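Local coordinates for SusD superfamily protein (Bacteroides vulgatus ATCC 8482, PDB 3JQ0) that is probably involved in nutrient binding at the outer membrane, perhaps of glycans, as a member of the SusD family, at residues L114-L119 / Q186-E191; V125-D130 / M153-K158. One frame throughout, in Å; residues are numbered along the deposited sequence. Where two conformers were deposited one is given.

Two contacts in one run of helices show how packing differs between the interior and the surface. Contact 1 is buried and pairs helix 97-122 with helix 182-199, while contact 2 lies at the surface, where loop 125-130 rests against helix 149-167, the helix that comes between those two in the chain. A phenylalanine ring carries the first; two leucines on a glutamine carry the second, and neither has a hydrogen bond across it. Tyr115, next to Phe116 on segment 114-119, links the two: its OH lies 2.8 Å from Tyr128 O, a probable hydrogen bond, and Leu119 also packs on Met153.

Contact 1: residues L114-L119 / Q186-E191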
loop_
_atom_site.group_PDB
_atom_site.type_symbol
_atom_site.label_atom_id
_atom_site.label_comp_id
_atom_site.label_asym_id
_atom_site.label_seq_id
_atom_site.Cartn_x
_atom_site.Cartn_y
_atom_site.Cartn_z
ATOM N N LEU A 114 -13.271 -0.183 1.107
ATOM C CA LEU A 114 -13.424 0.593 -0.104
ATOM C C LEU A 114 -13.862 2.024 0.211
ATOM O O LEU A 114 -13.309 2.972 -0.346
ATOM C CB LEU A 114 -14.383 -0.089 -1.088
ATOM C CG LEU A 114 -13.918 -1.419 -1.642
ATOM C CD1 LEU A 114 -14.995 -2.073 -2.491
ATOM C CD2 LEU A 114 -12.622 -1.269 -2.476
ATOM N N TYR A 115 -14.839 2.180 1.091
ATOM C CA TYR A 115 -15.252 3.503 1.464
ATOM C C TYR A 115 -14.139 4.315 2.110
ATOM O O TYR A 115 -14.120 5.557 1.975
ATOM C CB TYR A 115 -16.515 3.521 2.332
ATOM C CG TYR A 115 -17.792 3.438 1.489
ATOM C CD1 TYR A 115 -18.202 4.499 0.728
ATOM C CD2 TYR A 115 -18.540 2.270 1.432
ATOM C CE1 TYR A 115 -19.335 4.423 -0.074
ATOM C CE2 TYR A 115 -19.698 2.189 0.691
ATOM C CZ TYR A 115 -20.097 3.259 -0.066
ATOM O OH TYR A 115 -21.221 3.229 -0.892
ATOM N N PHE A 116 -13.190 3.661 2.800
ATOM C CA PHE A 116 -12.071 4.380 3.428
ATOM C C PHE A 116 -11.053 4.866 2.378
ATOM O O PHE A 116 -10.506 5.960 2.520
ATOM C CB PHE A 116 -11.457 3.518 4.518
ATOM C CG PHE A 116 -10.386 4.204 5.331
ATOM C CD1 PHE A 116 -10.604 5.432 5.939
ATOM C CD2 PHE A 116 -9.153 3.595 5.509
ATOM C CE1 PHE A 116 -9.639 6.041 6.689
ATOM C CE2 PHE A 116 -8.174 4.219 6.266
ATOM C CZ PHE A 116 -8.422 5.441 6.878
ATOM N N HIS A 117 -10.824 4.109 1.297
ATOM C CA HIS A 117 -10.094 4.660 0.146
ATOM C C HIS A 117 -10.823 5.856 -0.433
ATOM O O HIS A 117 -10.242 6.884 -0.766
ATOM C CB HIS A 117 -9.881 3.617 -0.934
ATOM C CG HIS A 117 -8.742 2.684 -0.692
ATOM N ND1 HIS A 117 -7.423 3.059 -0.718
ATOM C CD2 HIS A 117 -8.760 1.339 -0.514
ATOM C CE1 HIS A 117 -6.679 1.992 -0.516
ATOM N NE2 HIS A 117 -7.462 0.930 -0.371
ATOM N N LEU A 118 -12.141 5.722 -0.600
ATOM C CA LEU A 118 -12.938 6.825 -1.177
ATOM C C LEU A 118 -12.885 8.089 -0.313
ATOM O O LEU A 118 -12.721 9.185 -0.818
ATOM C CB LEU A 118 -14.407 6.391 -1.419
ATOM C CG LEU A 118 -14.635 5.303 -2.484
ATOM C CD1 LEU A 118 -16.096 4.858 -2.499
ATOM C CD2 LEU A 118 -14.230 5.844 -3.846
ATOM N N LEU A 119 -13.012 7.913 1.009
ATOM C CA LEU A 119 -12.972 9.064 1.935
ATOM C C LEU A 119 -11.647 9.820 1.818
ATOM O O LEU A 119 -11.622 11.026 1.701
ATOM C CB LEU A 119 -13.113 8.561 3.364
ATOM C CG LEU A 119 -12.985 9.636 4.423
ATOM C CD1 LEU A 119 -14.126 10.650 4.396
ATOM C CD2 LEU A 119 -12.834 9.007 5.801
ATOM N N GLN A 186 -9.559 -5.426 12.046
ATOM C CA GLN A 186 -8.888 -4.670 13.104
ATOM C C GLN A 186 -7.819 -3.709 12.561
ATOM O O GLN A 186 -7.704 -2.606 13.051
ATOM C CB GLN A 186 -8.323 -5.577 14.184
ATOM C CG GLN A 186 -9.402 -6.351 14.927
ATOM C CD GLN A 186 -10.389 -5.438 15.610
ATOM O OE1 GLN A 186 -10.010 -4.594 16.446
ATOM N NE2 GLN A 186 -11.662 -5.595 15.263
HETATM N N MSE A 187 -7.085 -4.119 11.509
HETATM C CA MSE A 187 -6.150 -3.211 10.855
HETATM C C MSE A 187 -6.891 -2.002 10.308
HETATM O O MSE A 187 -6.481 -0.849 10.511
HETATM C CB MSE A 187 -5.419 -3.922 9.703
HETATM C CG MSE A 187 -4.244 -4.796 10.098
HETATM SE SE MSE A 187 -2.809 -3.861 10.993
HETATM C CE MSE A 187 -2.302 -2.652 9.635
ATOM N N LEU A 188 -7.961 -2.228 9.564
ATOM C CA LEU A 188 -8.730 -1.150 8.966
ATOM C C LEU A 188 -9.316 -0.262 10.066
ATOM O O LEU A 188 -9.325 0.964 9.953
ATOM C CB LEU A 188 -9.834 -1.737 8.102
ATOM C CG LEU A 188 -10.838 -0.722 7.563
ATOM C CD1 LEU A 188 -10.178 0.310 6.654
ATOM C CD2 LEU A 188 -11.970 -1.460 6.833
ATOM N N LYS A 189 -9.790 -0.871 11.135
ATOM C CA LYS A 189 -10.322 -0.106 12.280
ATOM C C LYS A 189 -9.246 0.828 12.844
ATOM O O LYS A 189 -9.498 2.007 13.116
ATOM C CB LYS A 189 -10.830 -1.072 13.332
ATOM C CG LYS A 189 -11.499 -0.366 14.522
ATOM C CD LYS A 189 -12.090 -1.336 15.514
ATOM C CE LYS A 189 -12.863 -0.658 16.611
ATOM N NZ LYS A 189 -13.363 -1.655 17.621
ATOM N N GLY A 190 -8.039 0.310 13.031
ATOM C CA GLY A 190 -6.963 1.147 13.521
ATOM C C GLY A 190 -6.696 2.311 12.568
ATOM O O GLY A 190 -6.545 3.474 13.008
ATOM N N GLU A 191 -6.674 2.034 11.256
ATOM C CA GLU A 191 -6.434 3.102 10.318
ATOM C C GLU A 191 -7.541 4.146 10.361
ATOM O O GLU A 191 -7.288 5.360 10.303
ATOM C CB GLU A 191 -6.319 2.580 8.875
ATOM C CG GLU A 191 -5.167 1.624 8.665
ATOM C CD GLU A 191 -4.894 1.415 7.191
ATOM O OE1 GLU A 191 -5.798 1.044 6.416
ATOM O OE2 GLU A 191 -3.756 1.733 6.790
#
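A buried helix-to-helix contact joins Phe116 of helix 97-122 to Leu188 and Glu191 of helix 182-199, two helices of the alpha-helical, TPR-related framework of the SusD family. It illustrates how one aromatic ring can fill the space between two helices whose nearest alpha carbons, CA of Phe116 and CA of Leu188, are 8.5 Å apart. Phe116 reaches across because its CG stands anti to the backbone N (chi1 -174°), which carries the ring out towards the second helix.

The ring meets its two partners at different atoms. CD2 of Phe116 lies 3.6 Å from CD1 of Leu188, and the same methyl is 4.1 Å from Phe116 CB, so one leucine branch runs alongside the root of the aromatic side chain. Farther out, CE2 of Phe116 touches CB of Glu191 at 3.6 Å, while CZ comes equally near the backbone, 3.6 Å from Glu191 O. Both side-chain approaches to the ring are oblique. Phe116 and Glu191 cross at roughly a right angle, and the carboxylate plane is turned 62° from that of the ring.

The glutamate's acidic end is occupied elsewhere: OE1 is hydrogen-bonded to Tyr362 OH and OE2 to Gln370 NE2. Elsewhere on helix 97-122, Leu114 and Tyr115 pack on helix 75-91 and Leu119 on helix 149-167. Lacking the ring of Phe116, an alanine here would probably leave a gap between Leu188 CD1 and Glu191 CB.

Since no hydrogen bond crosses the contact, its cohesion rests on dispersion and shape, with Glu191 lending its aliphatic root to the ring and its carboxylate to polar partners beyond.

Contact 2: residues V125-D130 / M153-K158; sequences VVLYLD and MEQIKK
Apolar packing comes first where Leu127 and Leu129, two residues apart on an extended piece of chain, both direct their side chains at Gln155 of helix 149-167. Leu127 meets the inner part of the glutamine: both of its methyls face CB of Gln155, with CD1 and CD2 each 4.1 Å from that atom. The two side chains slide past one another in opposite directions. Leu127 also packs on Tyr115 of helix 97-122.

A second kind of contact, methyl against amide, is made by Leu129, whose side chain comes from the opposite direction to Gln155. Its CD1 is almost equidistant from the heavy atoms of the amide, 3.6 Å from OE1 and 3.7 Å from CD of Gln155, with NE2 only slightly farther. The other branch, CD2 of Leu129, stands 3.9 Å from NE2 of Gln155. The glutamine presents itself in this way because it bends at chi2 (65°), after a CG that is anti to the backbone N.

In the fold, segment 125-130 belongs to the connection between helix 97-122 and helix 149-167, within the TPR-related helical region of this SusD-family protein. The chain leaving one helix thus passes back along the flank of the next, and Gln155 also touches Arg111 of the earlier helix.

Polar interactions hold the two partners from outside the contact. NE2 of Gln155 is hydrogen-bonded to Asp159 OD2, one turn on in the same helix, which is likely to help fix the rotation of the amide against Leu129. The loop is secured by its carbonyls: Tyr128 O accepts from Asn83 ND2, while Val126 O pairs with Tyr76 OH.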
loop_
_atom_site.group_PDB
_atom_site.type_symbol
_atom_site.label_atom_id
_atom_site.label_comp_id
_atom_site.label_asym_id
_atom_site.label_seq_id
_atom_site.Cartn_x
_atom_site.Cartn_y
_atom_site.Cartn_z
ATOM N N VAL A 125 -18.628 11.558 -0.717
ATOM C CA VAL A 125 -18.979 10.606 -1.763
ATOM C C VAL A 125 -20.377 10.066 -1.502
ATOM O O VAL A 125 -20.897 10.152 -0.388
ATOM C CB VAL A 125 -17.943 9.420 -1.845
ATOM C CG1 VAL A 125 -16.551 9.942 -2.221
ATOM C CG2 VAL A 125 -17.901 8.569 -0.551
ATOM N N VAL A 126 -20.995 9.478 -2.527
ATOM C CA VAL A 126 -22.290 8.861 -2.388
ATOM C C VAL A 126 -22.170 7.642 -1.492
ATOM O O VAL A 126 -21.306 6.784 -1.700
ATOM C CB VAL A 126 -22.889 8.487 -3.757
ATOM C CG1 VAL A 126 -24.225 7.713 -3.558
ATOM C CG2 VAL A 126 -23.122 9.732 -4.580
ATOM N N LEU A 127 -23.075 7.531 -0.524
ATOM C CA LEU A 127 -23.184 6.331 0.297
ATOM C C LEU A 127 -24.229 5.413 -0.334
ATOM O O LEU A 127 -25.445 5.520 -0.113
ATOM C CB LEU A 127 -23.504 6.678 1.756
ATOM C CG LEU A 127 -22.380 7.327 2.551
ATOM C CD1 LEU A 127 -22.843 7.764 3.960
ATOM C CD2 LEU A 127 -21.146 6.370 2.610
ATOM N N TYR A 128 -23.743 4.477 -1.134
ATOM C CA TYR A 128 -24.543 3.517 -1.845
ATOM C C TYR A 128 -24.514 2.229 -1.018
ATOM O O TYR A 128 -23.449 1.581 -0.873
ATOM C CB TYR A 128 -23.959 3.310 -3.230
ATOM C CG TYR A 128 -24.762 2.409 -4.040
ATOM C CD1 TYR A 128 -26.069 2.743 -4.388
ATOM C CD2 TYR A 128 -24.299 1.134 -4.403
ATOM C CE1 TYR A 128 -26.881 1.878 -5.124
ATOM C CE2 TYR A 128 -25.082 0.259 -5.123
ATOM C CZ TYR A 128 -26.391 0.638 -5.467
ATOM O OH TYR A 128 -27.186 -0.223 -6.183
ATOM N N LEU A 129 -25.668 1.880 -0.465
ATOM C CA LEU A 129 -25.791 0.753 0.440
ATOM C C LEU A 129 -26.834 -0.274 -0.073
ATOM O O LEU A 129 -26.979 -1.309 0.546
ATOM C CB LEU A 129 -26.135 1.254 1.852
ATOM C CG LEU A 129 -25.163 2.279 2.445
ATOM C CD1 LEU A 129 -25.604 2.835 3.799
ATOM C CD2 LEU A 129 -23.773 1.686 2.614
ATOM N N ASP A 130 -27.396 -0.044 -1.270
ATOM C CA ASP A 130 -28.355 -0.945 -1.997
ATOM C C ASP A 130 -27.662 -1.817 -3.016
ATOM O O ASP A 130 -26.445 -1.682 -3.273
ATOM C CB ASP A 130 -29.363 -0.063 -2.709
ATOM C CG ASP A 130 -30.109 0.814 -1.729
ATOM O OD1 ASP A 130 -30.364 0.338 -0.598
ATOM O OD2 ASP A 130 -30.382 1.985 -2.068
HETATM N N MSE A 153 -17.433 8.677 7.076
HETATM C CA MSE A 153 -16.700 8.049 8.165
HETATM C C MSE A 153 -17.600 7.362 9.159
HETATM O O MSE A 153 -17.283 6.278 9.639
HETATM C CB MSE A 153 -15.750 9.057 8.863
HETATM C CG MSE A 153 -15.014 8.438 10.037
HETATM SE SE MSE A 153 -13.916 6.904 9.539
HETATM C CE MSE A 153 -12.272 7.851 9.105
ATOM N N GLU A 154 -18.751 7.953 9.478
ATOM C CA GLU A 154 -19.701 7.265 10.357
ATOM C C GLU A 154 -20.147 5.916 9.771
ATOM O O GLU A 154 -20.260 4.934 10.491
ATOM C CB GLU A 154 -20.961 8.127 10.640
ATOM C CG GLU A 154 -20.800 9.422 11.486
ATOM C CD GLU A 154 -21.970 10.451 11.239
ATOM O OE1 GLU A 154 -23.065 10.059 10.771
ATOM O OE2 GLU A 154 -21.802 11.652 11.505
ATOM N N GLN A 155 -20.371 5.861 8.449
ATOM C CA GLN A 155 -20.744 4.610 7.810
ATOM C C GLN A 155 -19.586 3.602 7.841
ATOM O O GLN A 155 -19.813 2.405 8.107
ATOM C CB GLN A 155 -21.207 4.867 6.374
ATOM C CG GLN A 155 -21.631 3.572 5.677
ATOM C CD GLN A 155 -22.841 2.917 6.300
ATOM O OE1 GLN A 155 -23.751 3.613 6.749
ATOM N NE2 GLN A 155 -22.849 1.576 6.357
ATOM N N ILE A 156 -18.370 4.062 7.594
ATOM C CA ILE A 156 -17.210 3.208 7.688
ATOM C C ILE A 156 -17.162 2.573 9.095
ATOM O O ILE A 156 -16.941 1.357 9.234
ATOM C CB ILE A 156 -15.910 3.991 7.348
ATOM C CG1 ILE A 156 -15.860 4.322 5.872
ATOM C CG2 ILE A 156 -14.650 3.271 7.823
ATOM C CD1 ILE A 156 -14.880 5.427 5.518
ATOM N N LYS A 157 -17.324 3.403 10.120
ATOM C CA LYS A 157 -17.283 2.917 11.496
ATOM C C LYS A 157 -18.415 1.925 11.795
ATOM O O LYS A 157 -18.230 0.952 12.517
ATOM C CB LYS A 157 -17.264 4.062 12.481
ATOM C CG LYS A 157 -15.952 4.794 12.476
ATOM C CD LYS A 157 -15.964 6.028 13.341
ATOM C CE LYS A 157 -14.591 6.686 13.395
ATOM N NZ LYS A 157 -14.700 7.964 14.176
ATOM N N LYS A 158 -19.604 2.173 11.236
ATOM C CA LYS A 158 -20.717 1.267 11.416
ATOM C C LYS A 158 -20.438 -0.094 10.788
ATOM O O LYS A 158 -20.739 -1.134 11.359
ATOM C CB LYS A 158 -21.975 1.925 10.830
ATOM C CG LYS A 158 -23.287 1.163 11.047
ATOM C CD LYS A 158 -24.450 1.876 10.381
ATOM C CE LYS A 158 -25.740 1.065 10.512
ATOM N NZ LYS A 158 -26.856 1.527 9.661
#